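SEC-C motif domain protein (Psychrobacter arcticus, PDB 2I9W) binds two zinc ions through cysteine clusters flanking a cystatin/NTF2-like domain, its cellular role being otherwise unknown. Local coordinates at residues A[24-29]-A[66-71]; A[62-67]-A[87-92]. All blocks are in the same frame, centred on the assembly; numbering follows the deposited sequence.

Interaction 1: A[24-29]-A[66-71]; sequences LLYQDC and LVKPEY. With ZN (zinc ion), chain B.
Tyr26 reaches from the N-terminal zinc-binding loop across to Leu66 and Lys68, at the turn where helix 53-66 gives way to helix 69-74. Start at its CB, which leaves the backbone in the direction of residues 66-71; CG then stands anti to the backbone N (chi1 179°), and that carries the ring straight out from the loop. CD1 and CD2 of Tyr26 are the first ring atoms to come near Leu66, with Tyr26 CD1 3.8 Å from Leu66 CD1. Further along, CE1 and CZ sit closest, the CZ of Tyr26 lying 3.3 Å from Leu66 CD1. The methyl therefore rests over one face, 3.5 Å from the ring centroid and 22° off the normal, a CH-pi contact displaced toward the rim at the hydroxyl end. Leu66 comes from the opposite direction, as does Lys68, whose aliphatic end touches the tip: Lys68 CE is 3.3 Å from Tyr26 OH, whereas its NZ, turned off by a bend at chi4 (-94°), stays 4.0 Å from that oxygen. The hydroxyl finds its polar partner in ND1 of His34, on helix 31-39, with which it forms a hydrogen bond. A leucine here would probably leave His34 without that hydrogen bond and open a gap beneath the Leu66 methyl. Within the loop, the 3-10 segment 26-28 runs into Cys29, whose N bonds Tyr26 O at 2.9 Å. Cys29 SG binds the zinc ion at 2.3 Å, and Cys9, Cys11 and Cys30 complete its four-cysteine site. The tyrosine side chain also lies against those of Cys9 and Cys30, so the contact docks the zinc-binding module characteristic of the YchJ N-terminal region onto the helices of the NTF2-like domain.

Interaction 2: A[62-67]-A[87-92]; sequences SAFVLV and KAIENW
Phe64 and Trp92 meet as a T-shaped pair, with the indole edge aimed at the phenyl face. The six-membered ring of Trp92 stands almost perpendicular to the Phe64 ring, the planes at 89° and the centroids 5.2 Å apart. A single corner makes the approach: CZ3 of Trp92 hangs above the phenyl face, off centre toward the rim, 3.7 Å from Phe64 CE1 and equally near its CD1. Relative to the indole, Phe64 CD1 lies in the ring plane, at the edge. Both side chains leave their helices obliquely to the contact and then swing inward; Trp92 does this with CG anti to the backbone N (chi1 172°), which sends the indole across to the neighbouring helix. Ile89, one turn earlier on helix 86-95, takes a different side of the phenyl ring: its CG2 methyl is 4.4 Å from Phe64 CE1, near the ring plane at the edge, so face and edge are met by two residues of the same helix.

Beyond the rings, Val67 and Glu90 cross at about a right angle. Val67 CG1 lies 3.9 Å from the CG methylene of Glu90 and as far from its backbone O, so the methyl rests on the start of the glutamate's aliphatic stem and on its carbonyl oxygen alike. The positive phi of Val67 (65°) belongs to the Schellman motif that follows helix 53-66, so this valine packs from the turn.

Trp92 also forms an edge-to-face pair with Trp98, extending the aromatic group toward strand 97-107. With mainly hydrocarbon and ring surfaces carrying the contact, the two helices are joined by dispersion and by the weak electrostatics of a ring edge over a ring face, in a patch near the protein surface.

Interactions 1 and 2 have centres about 11 Å apart and share Leu66 and Val67 at the C-terminal end of helix 53-66. Along the chain come the zinc-binding loop 24-29, then this helix end and the turn into helix 69-74, then helix 86-95. The helix end thus meets the zinc module through interaction 1 and helix 86-95 through interaction 2. Between them, Lys68 N probably bonds to Ala63 O (2.9 Å), Tyr71 packs on Ala63, and Pro69 packs on Ile89 and Glu90. A continuous set of contacts therefore runs from the N-terminal zinc site into the helical part of the NTF2-like domain, leading on to strand 97-107.

Interaction 1: A[24-29]-A[66-71]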
# COMPACT_ATOMS: atom_id res chain seq x y z
N LEU A 24 16.45 -8.02 -3.78
CA LEU A 24 16.38 -8.63 -2.45
C LEU A 24 15.39 -9.78 -2.40
O LEU A 24 14.41 -9.81 -3.17
CB LEU A 24 16.02 -7.60 -1.38
CG LEU A 24 16.78 -6.29 -1.28
CD1 LEU A 24 16.22 -5.38 -0.14
CD2 LEU A 24 18.26 -6.57 -1.06
N LEU A 25 15.67 -10.74 -1.53
CA LEU A 25 14.74 -11.83 -1.22
C LEU A 25 13.59 -11.35 -0.36
O LEU A 25 13.71 -10.39 0.42
CB LEU A 25 15.42 -12.99 -0.51
CG LEU A 25 16.58 -13.69 -1.25
CD1 LEU A 25 17.06 -14.94 -0.47
CD2 LEU A 25 16.17 -14.04 -2.69
N TYR A 26 12.45 -12.03 -0.50
CA TYR A 26 11.28 -11.72 0.34
C TYR A 26 11.62 -11.61 1.86
O TYR A 26 11.33 -10.58 2.51
CB TYR A 26 10.20 -12.75 0.06
CG TYR A 26 8.93 -12.58 0.86
CD1 TYR A 26 8.26 -11.36 0.94
CD2 TYR A 26 8.38 -13.66 1.56
CE1 TYR A 26 7.06 -11.24 1.67
CE2 TYR A 26 7.18 -13.53 2.31
CZ TYR A 26 6.55 -12.32 2.37
OH TYR A 26 5.38 -12.19 3.10
N GLN A 27 12.30 -12.63 2.40
CA GLN A 27 12.69 -12.61 3.82
C GLN A 27 13.48 -11.37 4.23
O GLN A 27 13.49 -10.99 5.41
CB GLN A 27 13.47 -13.86 4.20
CG GLN A 27 14.80 -14.04 3.50
CD GLN A 27 15.49 -15.39 3.84
OE1 GLN A 27 14.92 -16.26 4.49
NE2 GLN A 27 16.69 -15.56 3.35
N ASP A 28 14.16 -10.76 3.27
CA ASP A 28 15.05 -9.64 3.51
C ASP A 28 14.42 -8.32 3.13
O ASP A 28 15.09 -7.30 3.19
CB ASP A 28 16.34 -9.83 2.68
CG ASP A 28 17.15 -10.99 3.14
OD1 ASP A 28 17.23 -11.16 4.37
OD2 ASP A 28 17.67 -11.72 2.28
N CYS A 29 13.16 -8.34 2.69
CA CYS A 29 12.48 -7.15 2.16
C CYS A 29 11.09 -6.98 2.82
O CYS A 29 11.01 -6.45 3.92
CB CYS A 29 12.42 -7.20 0.61
SG CYS A 29 11.82 -5.68 -0.19
N LEU A 66 1.38 -12.21 -3.09
CA LEU A 66 1.44 -13.37 -2.20
C LEU A 66 0.11 -13.73 -1.55
O LEU A 66 0.00 -14.74 -0.86
CB LEU A 66 2.53 -13.17 -1.13
CG LEU A 66 3.97 -12.95 -1.67
CD1 LEU A 66 4.95 -12.57 -0.53
CD2 LEU A 66 4.54 -14.17 -2.48
N VAL A 67 -0.92 -12.92 -1.81
CA VAL A 67 -2.34 -13.15 -1.38
C VAL A 67 -2.45 -13.11 0.15
O VAL A 67 -2.77 -14.10 0.82
CB VAL A 67 -3.04 -14.41 -1.99
CG1 VAL A 67 -4.54 -14.34 -1.70
CG2 VAL A 67 -2.80 -14.52 -3.50
N LYS A 68 -2.16 -11.92 0.67
CA LYS A 68 -2.22 -11.59 2.09
C LYS A 68 -3.23 -10.45 2.28
O LYS A 68 -2.87 -9.27 2.50
CB LYS A 68 -0.84 -11.22 2.59
CG LYS A 68 0.11 -12.41 2.40
CD LYS A 68 1.40 -12.22 3.10
CE LYS A 68 2.29 -13.43 2.86
NZ LYS A 68 2.15 -14.41 3.94
N PRO A 69 -4.53 -10.78 2.11
CA PRO A 69 -5.50 -9.71 2.08
C PRO A 69 -5.69 -9.02 3.44
O PRO A 69 -6.10 -7.87 3.48
CB PRO A 69 -6.77 -10.41 1.61
CG PRO A 69 -6.59 -11.85 2.06
CD PRO A 69 -5.14 -12.11 1.96
N GLU A 70 -5.40 -9.73 4.54
CA GLU A 70 -5.41 -9.11 5.86
C GLU A 70 -4.47 -7.90 5.91
O GLU A 70 -4.84 -6.81 6.46
CB GLU A 70 -5.04 -10.11 6.96
CG GLU A 70 -3.57 -10.68 6.96
CD GLU A 70 -3.16 -11.58 5.75
OE1 GLU A 70 -4.00 -12.31 5.13
OE2 GLU A 70 -1.96 -11.54 5.45
N TYR A 71 -3.28 -8.07 5.34
CA TYR A 71 -2.31 -6.96 5.28
C TYR A 71 -2.88 -5.76 4.49
O TYR A 71 -2.72 -4.61 4.89
CB TYR A 71 -0.97 -7.42 4.69
CG TYR A 71 0.11 -6.40 4.81
CD1 TYR A 71 0.82 -6.27 6.00
CD2 TYR A 71 0.42 -5.53 3.76
CE1 TYR A 71 1.77 -5.30 6.13
CE2 TYR A 71 1.40 -4.55 3.88
CZ TYR A 71 2.09 -4.45 5.08
OH TYR A 71 3.06 -3.50 5.29
ZN ZN B . 9.71 -6.27 -1.00

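Interaction 2: A[62-67]-A[87-92]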
# COMPACT_ATOMS: atom_id res chain seq x y z
N SER A 62 3.41 -6.50 -2.68
CA SER A 62 3.87 -7.87 -2.33
C SER A 62 2.75 -8.66 -1.64
O SER A 62 2.64 -9.87 -1.85
CB SER A 62 5.10 -7.77 -1.43
OG SER A 62 6.13 -7.16 -2.17
N ALA A 63 1.89 -7.98 -0.89
CA ALA A 63 0.73 -8.64 -0.26
C ALA A 63 -0.30 -9.03 -1.33
O ALA A 63 -0.96 -10.02 -1.18
CB ALA A 63 0.12 -7.73 0.84
N PHE A 64 -0.43 -8.26 -2.40
CA PHE A 64 -1.30 -8.66 -3.54
C PHE A 64 -0.75 -9.93 -4.17
O PHE A 64 -1.44 -10.95 -4.32
CB PHE A 64 -1.39 -7.54 -4.59
CG PHE A 64 -2.19 -6.33 -4.13
CD1 PHE A 64 -3.41 -6.53 -3.49
CD2 PHE A 64 -1.77 -5.05 -4.36
CE1 PHE A 64 -4.18 -5.47 -3.07
CE2 PHE A 64 -2.55 -3.97 -3.92
CZ PHE A 64 -3.74 -4.21 -3.27
N VAL A 65 0.54 -9.90 -4.50
CA VAL A 65 1.16 -11.01 -5.21
C VAL A 65 1.08 -12.31 -4.39
O VAL A 65 0.73 -13.38 -4.95
CB VAL A 65 2.64 -10.69 -5.55
CG1 VAL A 65 3.32 -11.96 -6.20
CG2 VAL A 65 2.72 -9.49 -6.43
N LEU A 66 1.38 -12.21 -3.09
CA LEU A 66 1.44 -13.37 -2.20
C LEU A 66 0.11 -13.73 -1.55
O LEU A 66 0.00 -14.74 -0.86
CB LEU A 66 2.53 -13.17 -1.13
CG LEU A 66 3.97 -12.95 -1.67
CD1 LEU A 66 4.95 -12.57 -0.53
CD2 LEU A 66 4.54 -14.17 -2.48
N VAL A 67 -0.92 -12.92 -1.81
CA VAL A 67 -2.34 -13.15 -1.38
C VAL A 67 -2.45 -13.11 0.15
O VAL A 67 -2.77 -14.10 0.82
CB VAL A 67 -3.04 -14.41 -1.99
CG1 VAL A 67 -4.54 -14.34 -1.70
CG2 VAL A 67 -2.80 -14.52 -3.50
N LYS A 87 -12.82 -10.86 1.05
CA LYS A 87 -12.94 -11.96 0.11
C LYS A 87 -12.74 -11.51 -1.34
O LYS A 87 -12.13 -12.23 -2.13
CB LYS A 87 -14.29 -12.64 0.29
CG LYS A 87 -14.16 -14.01 0.95
CD LYS A 87 -13.54 -13.97 2.36
CE LYS A 87 -13.78 -15.30 3.10
N ALA A 88 -13.22 -10.31 -1.67
CA ALA A 88 -13.15 -9.82 -3.06
C ALA A 88 -11.73 -9.42 -3.35
O ALA A 88 -11.23 -9.67 -4.43
CB ALA A 88 -14.16 -8.65 -3.30
N ILE A 89 -11.07 -8.81 -2.36
CA ILE A 89 -9.64 -8.51 -2.45
C ILE A 89 -8.83 -9.80 -2.63
O ILE A 89 -7.98 -9.89 -3.52
CB ILE A 89 -9.17 -7.73 -1.19
CG1 ILE A 89 -9.93 -6.41 -1.07
CG2 ILE A 89 -7.62 -7.52 -1.23
CD1 ILE A 89 -9.71 -5.60 0.23
N GLU A 90 -9.12 -10.80 -1.79
CA GLU A 90 -8.43 -12.08 -1.86
C GLU A 90 -8.53 -12.69 -3.25
O GLU A 90 -7.53 -13.05 -3.83
CB GLU A 90 -9.02 -13.04 -0.83
CG GLU A 90 -8.30 -14.38 -0.69
CD GLU A 90 -8.76 -15.10 0.55
OE1 GLU A 90 -9.98 -15.31 0.70
OE2 GLU A 90 -7.91 -15.47 1.38
N ASN A 91 -9.74 -12.82 -3.78
CA ASN A 91 -9.92 -13.35 -5.13
C ASN A 91 -9.21 -12.59 -6.27
O ASN A 91 -8.59 -13.21 -7.13
CB ASN A 91 -11.41 -13.47 -5.44
CG ASN A 91 -12.06 -14.58 -4.66
OD1 ASN A 91 -11.38 -15.34 -3.96
ND2 ASN A 91 -13.39 -14.66 -4.73
N TRP A 92 -9.27 -11.26 -6.22
CA TRP A 92 -8.70 -10.40 -7.26
C TRP A 92 -7.18 -10.51 -7.23
O TRP A 92 -6.51 -10.57 -8.28
CB TRP A 92 -9.16 -8.97 -7.01
CG TRP A 92 -8.52 -7.94 -7.87
CD1 TRP A 92 -8.88 -7.59 -9.15
CD2 TRP A 92 -7.40 -7.12 -7.54
NE1 TRP A 92 -8.06 -6.59 -9.61
CE2 TRP A 92 -7.14 -6.29 -8.64
CE3 TRP A 92 -6.61 -6.99 -6.39
CZ2 TRP A 92 -6.11 -5.36 -8.63
CZ3 TRP A 92 -5.59 -6.07 -6.39
CH2 TRP A 92 -5.36 -5.26 -7.50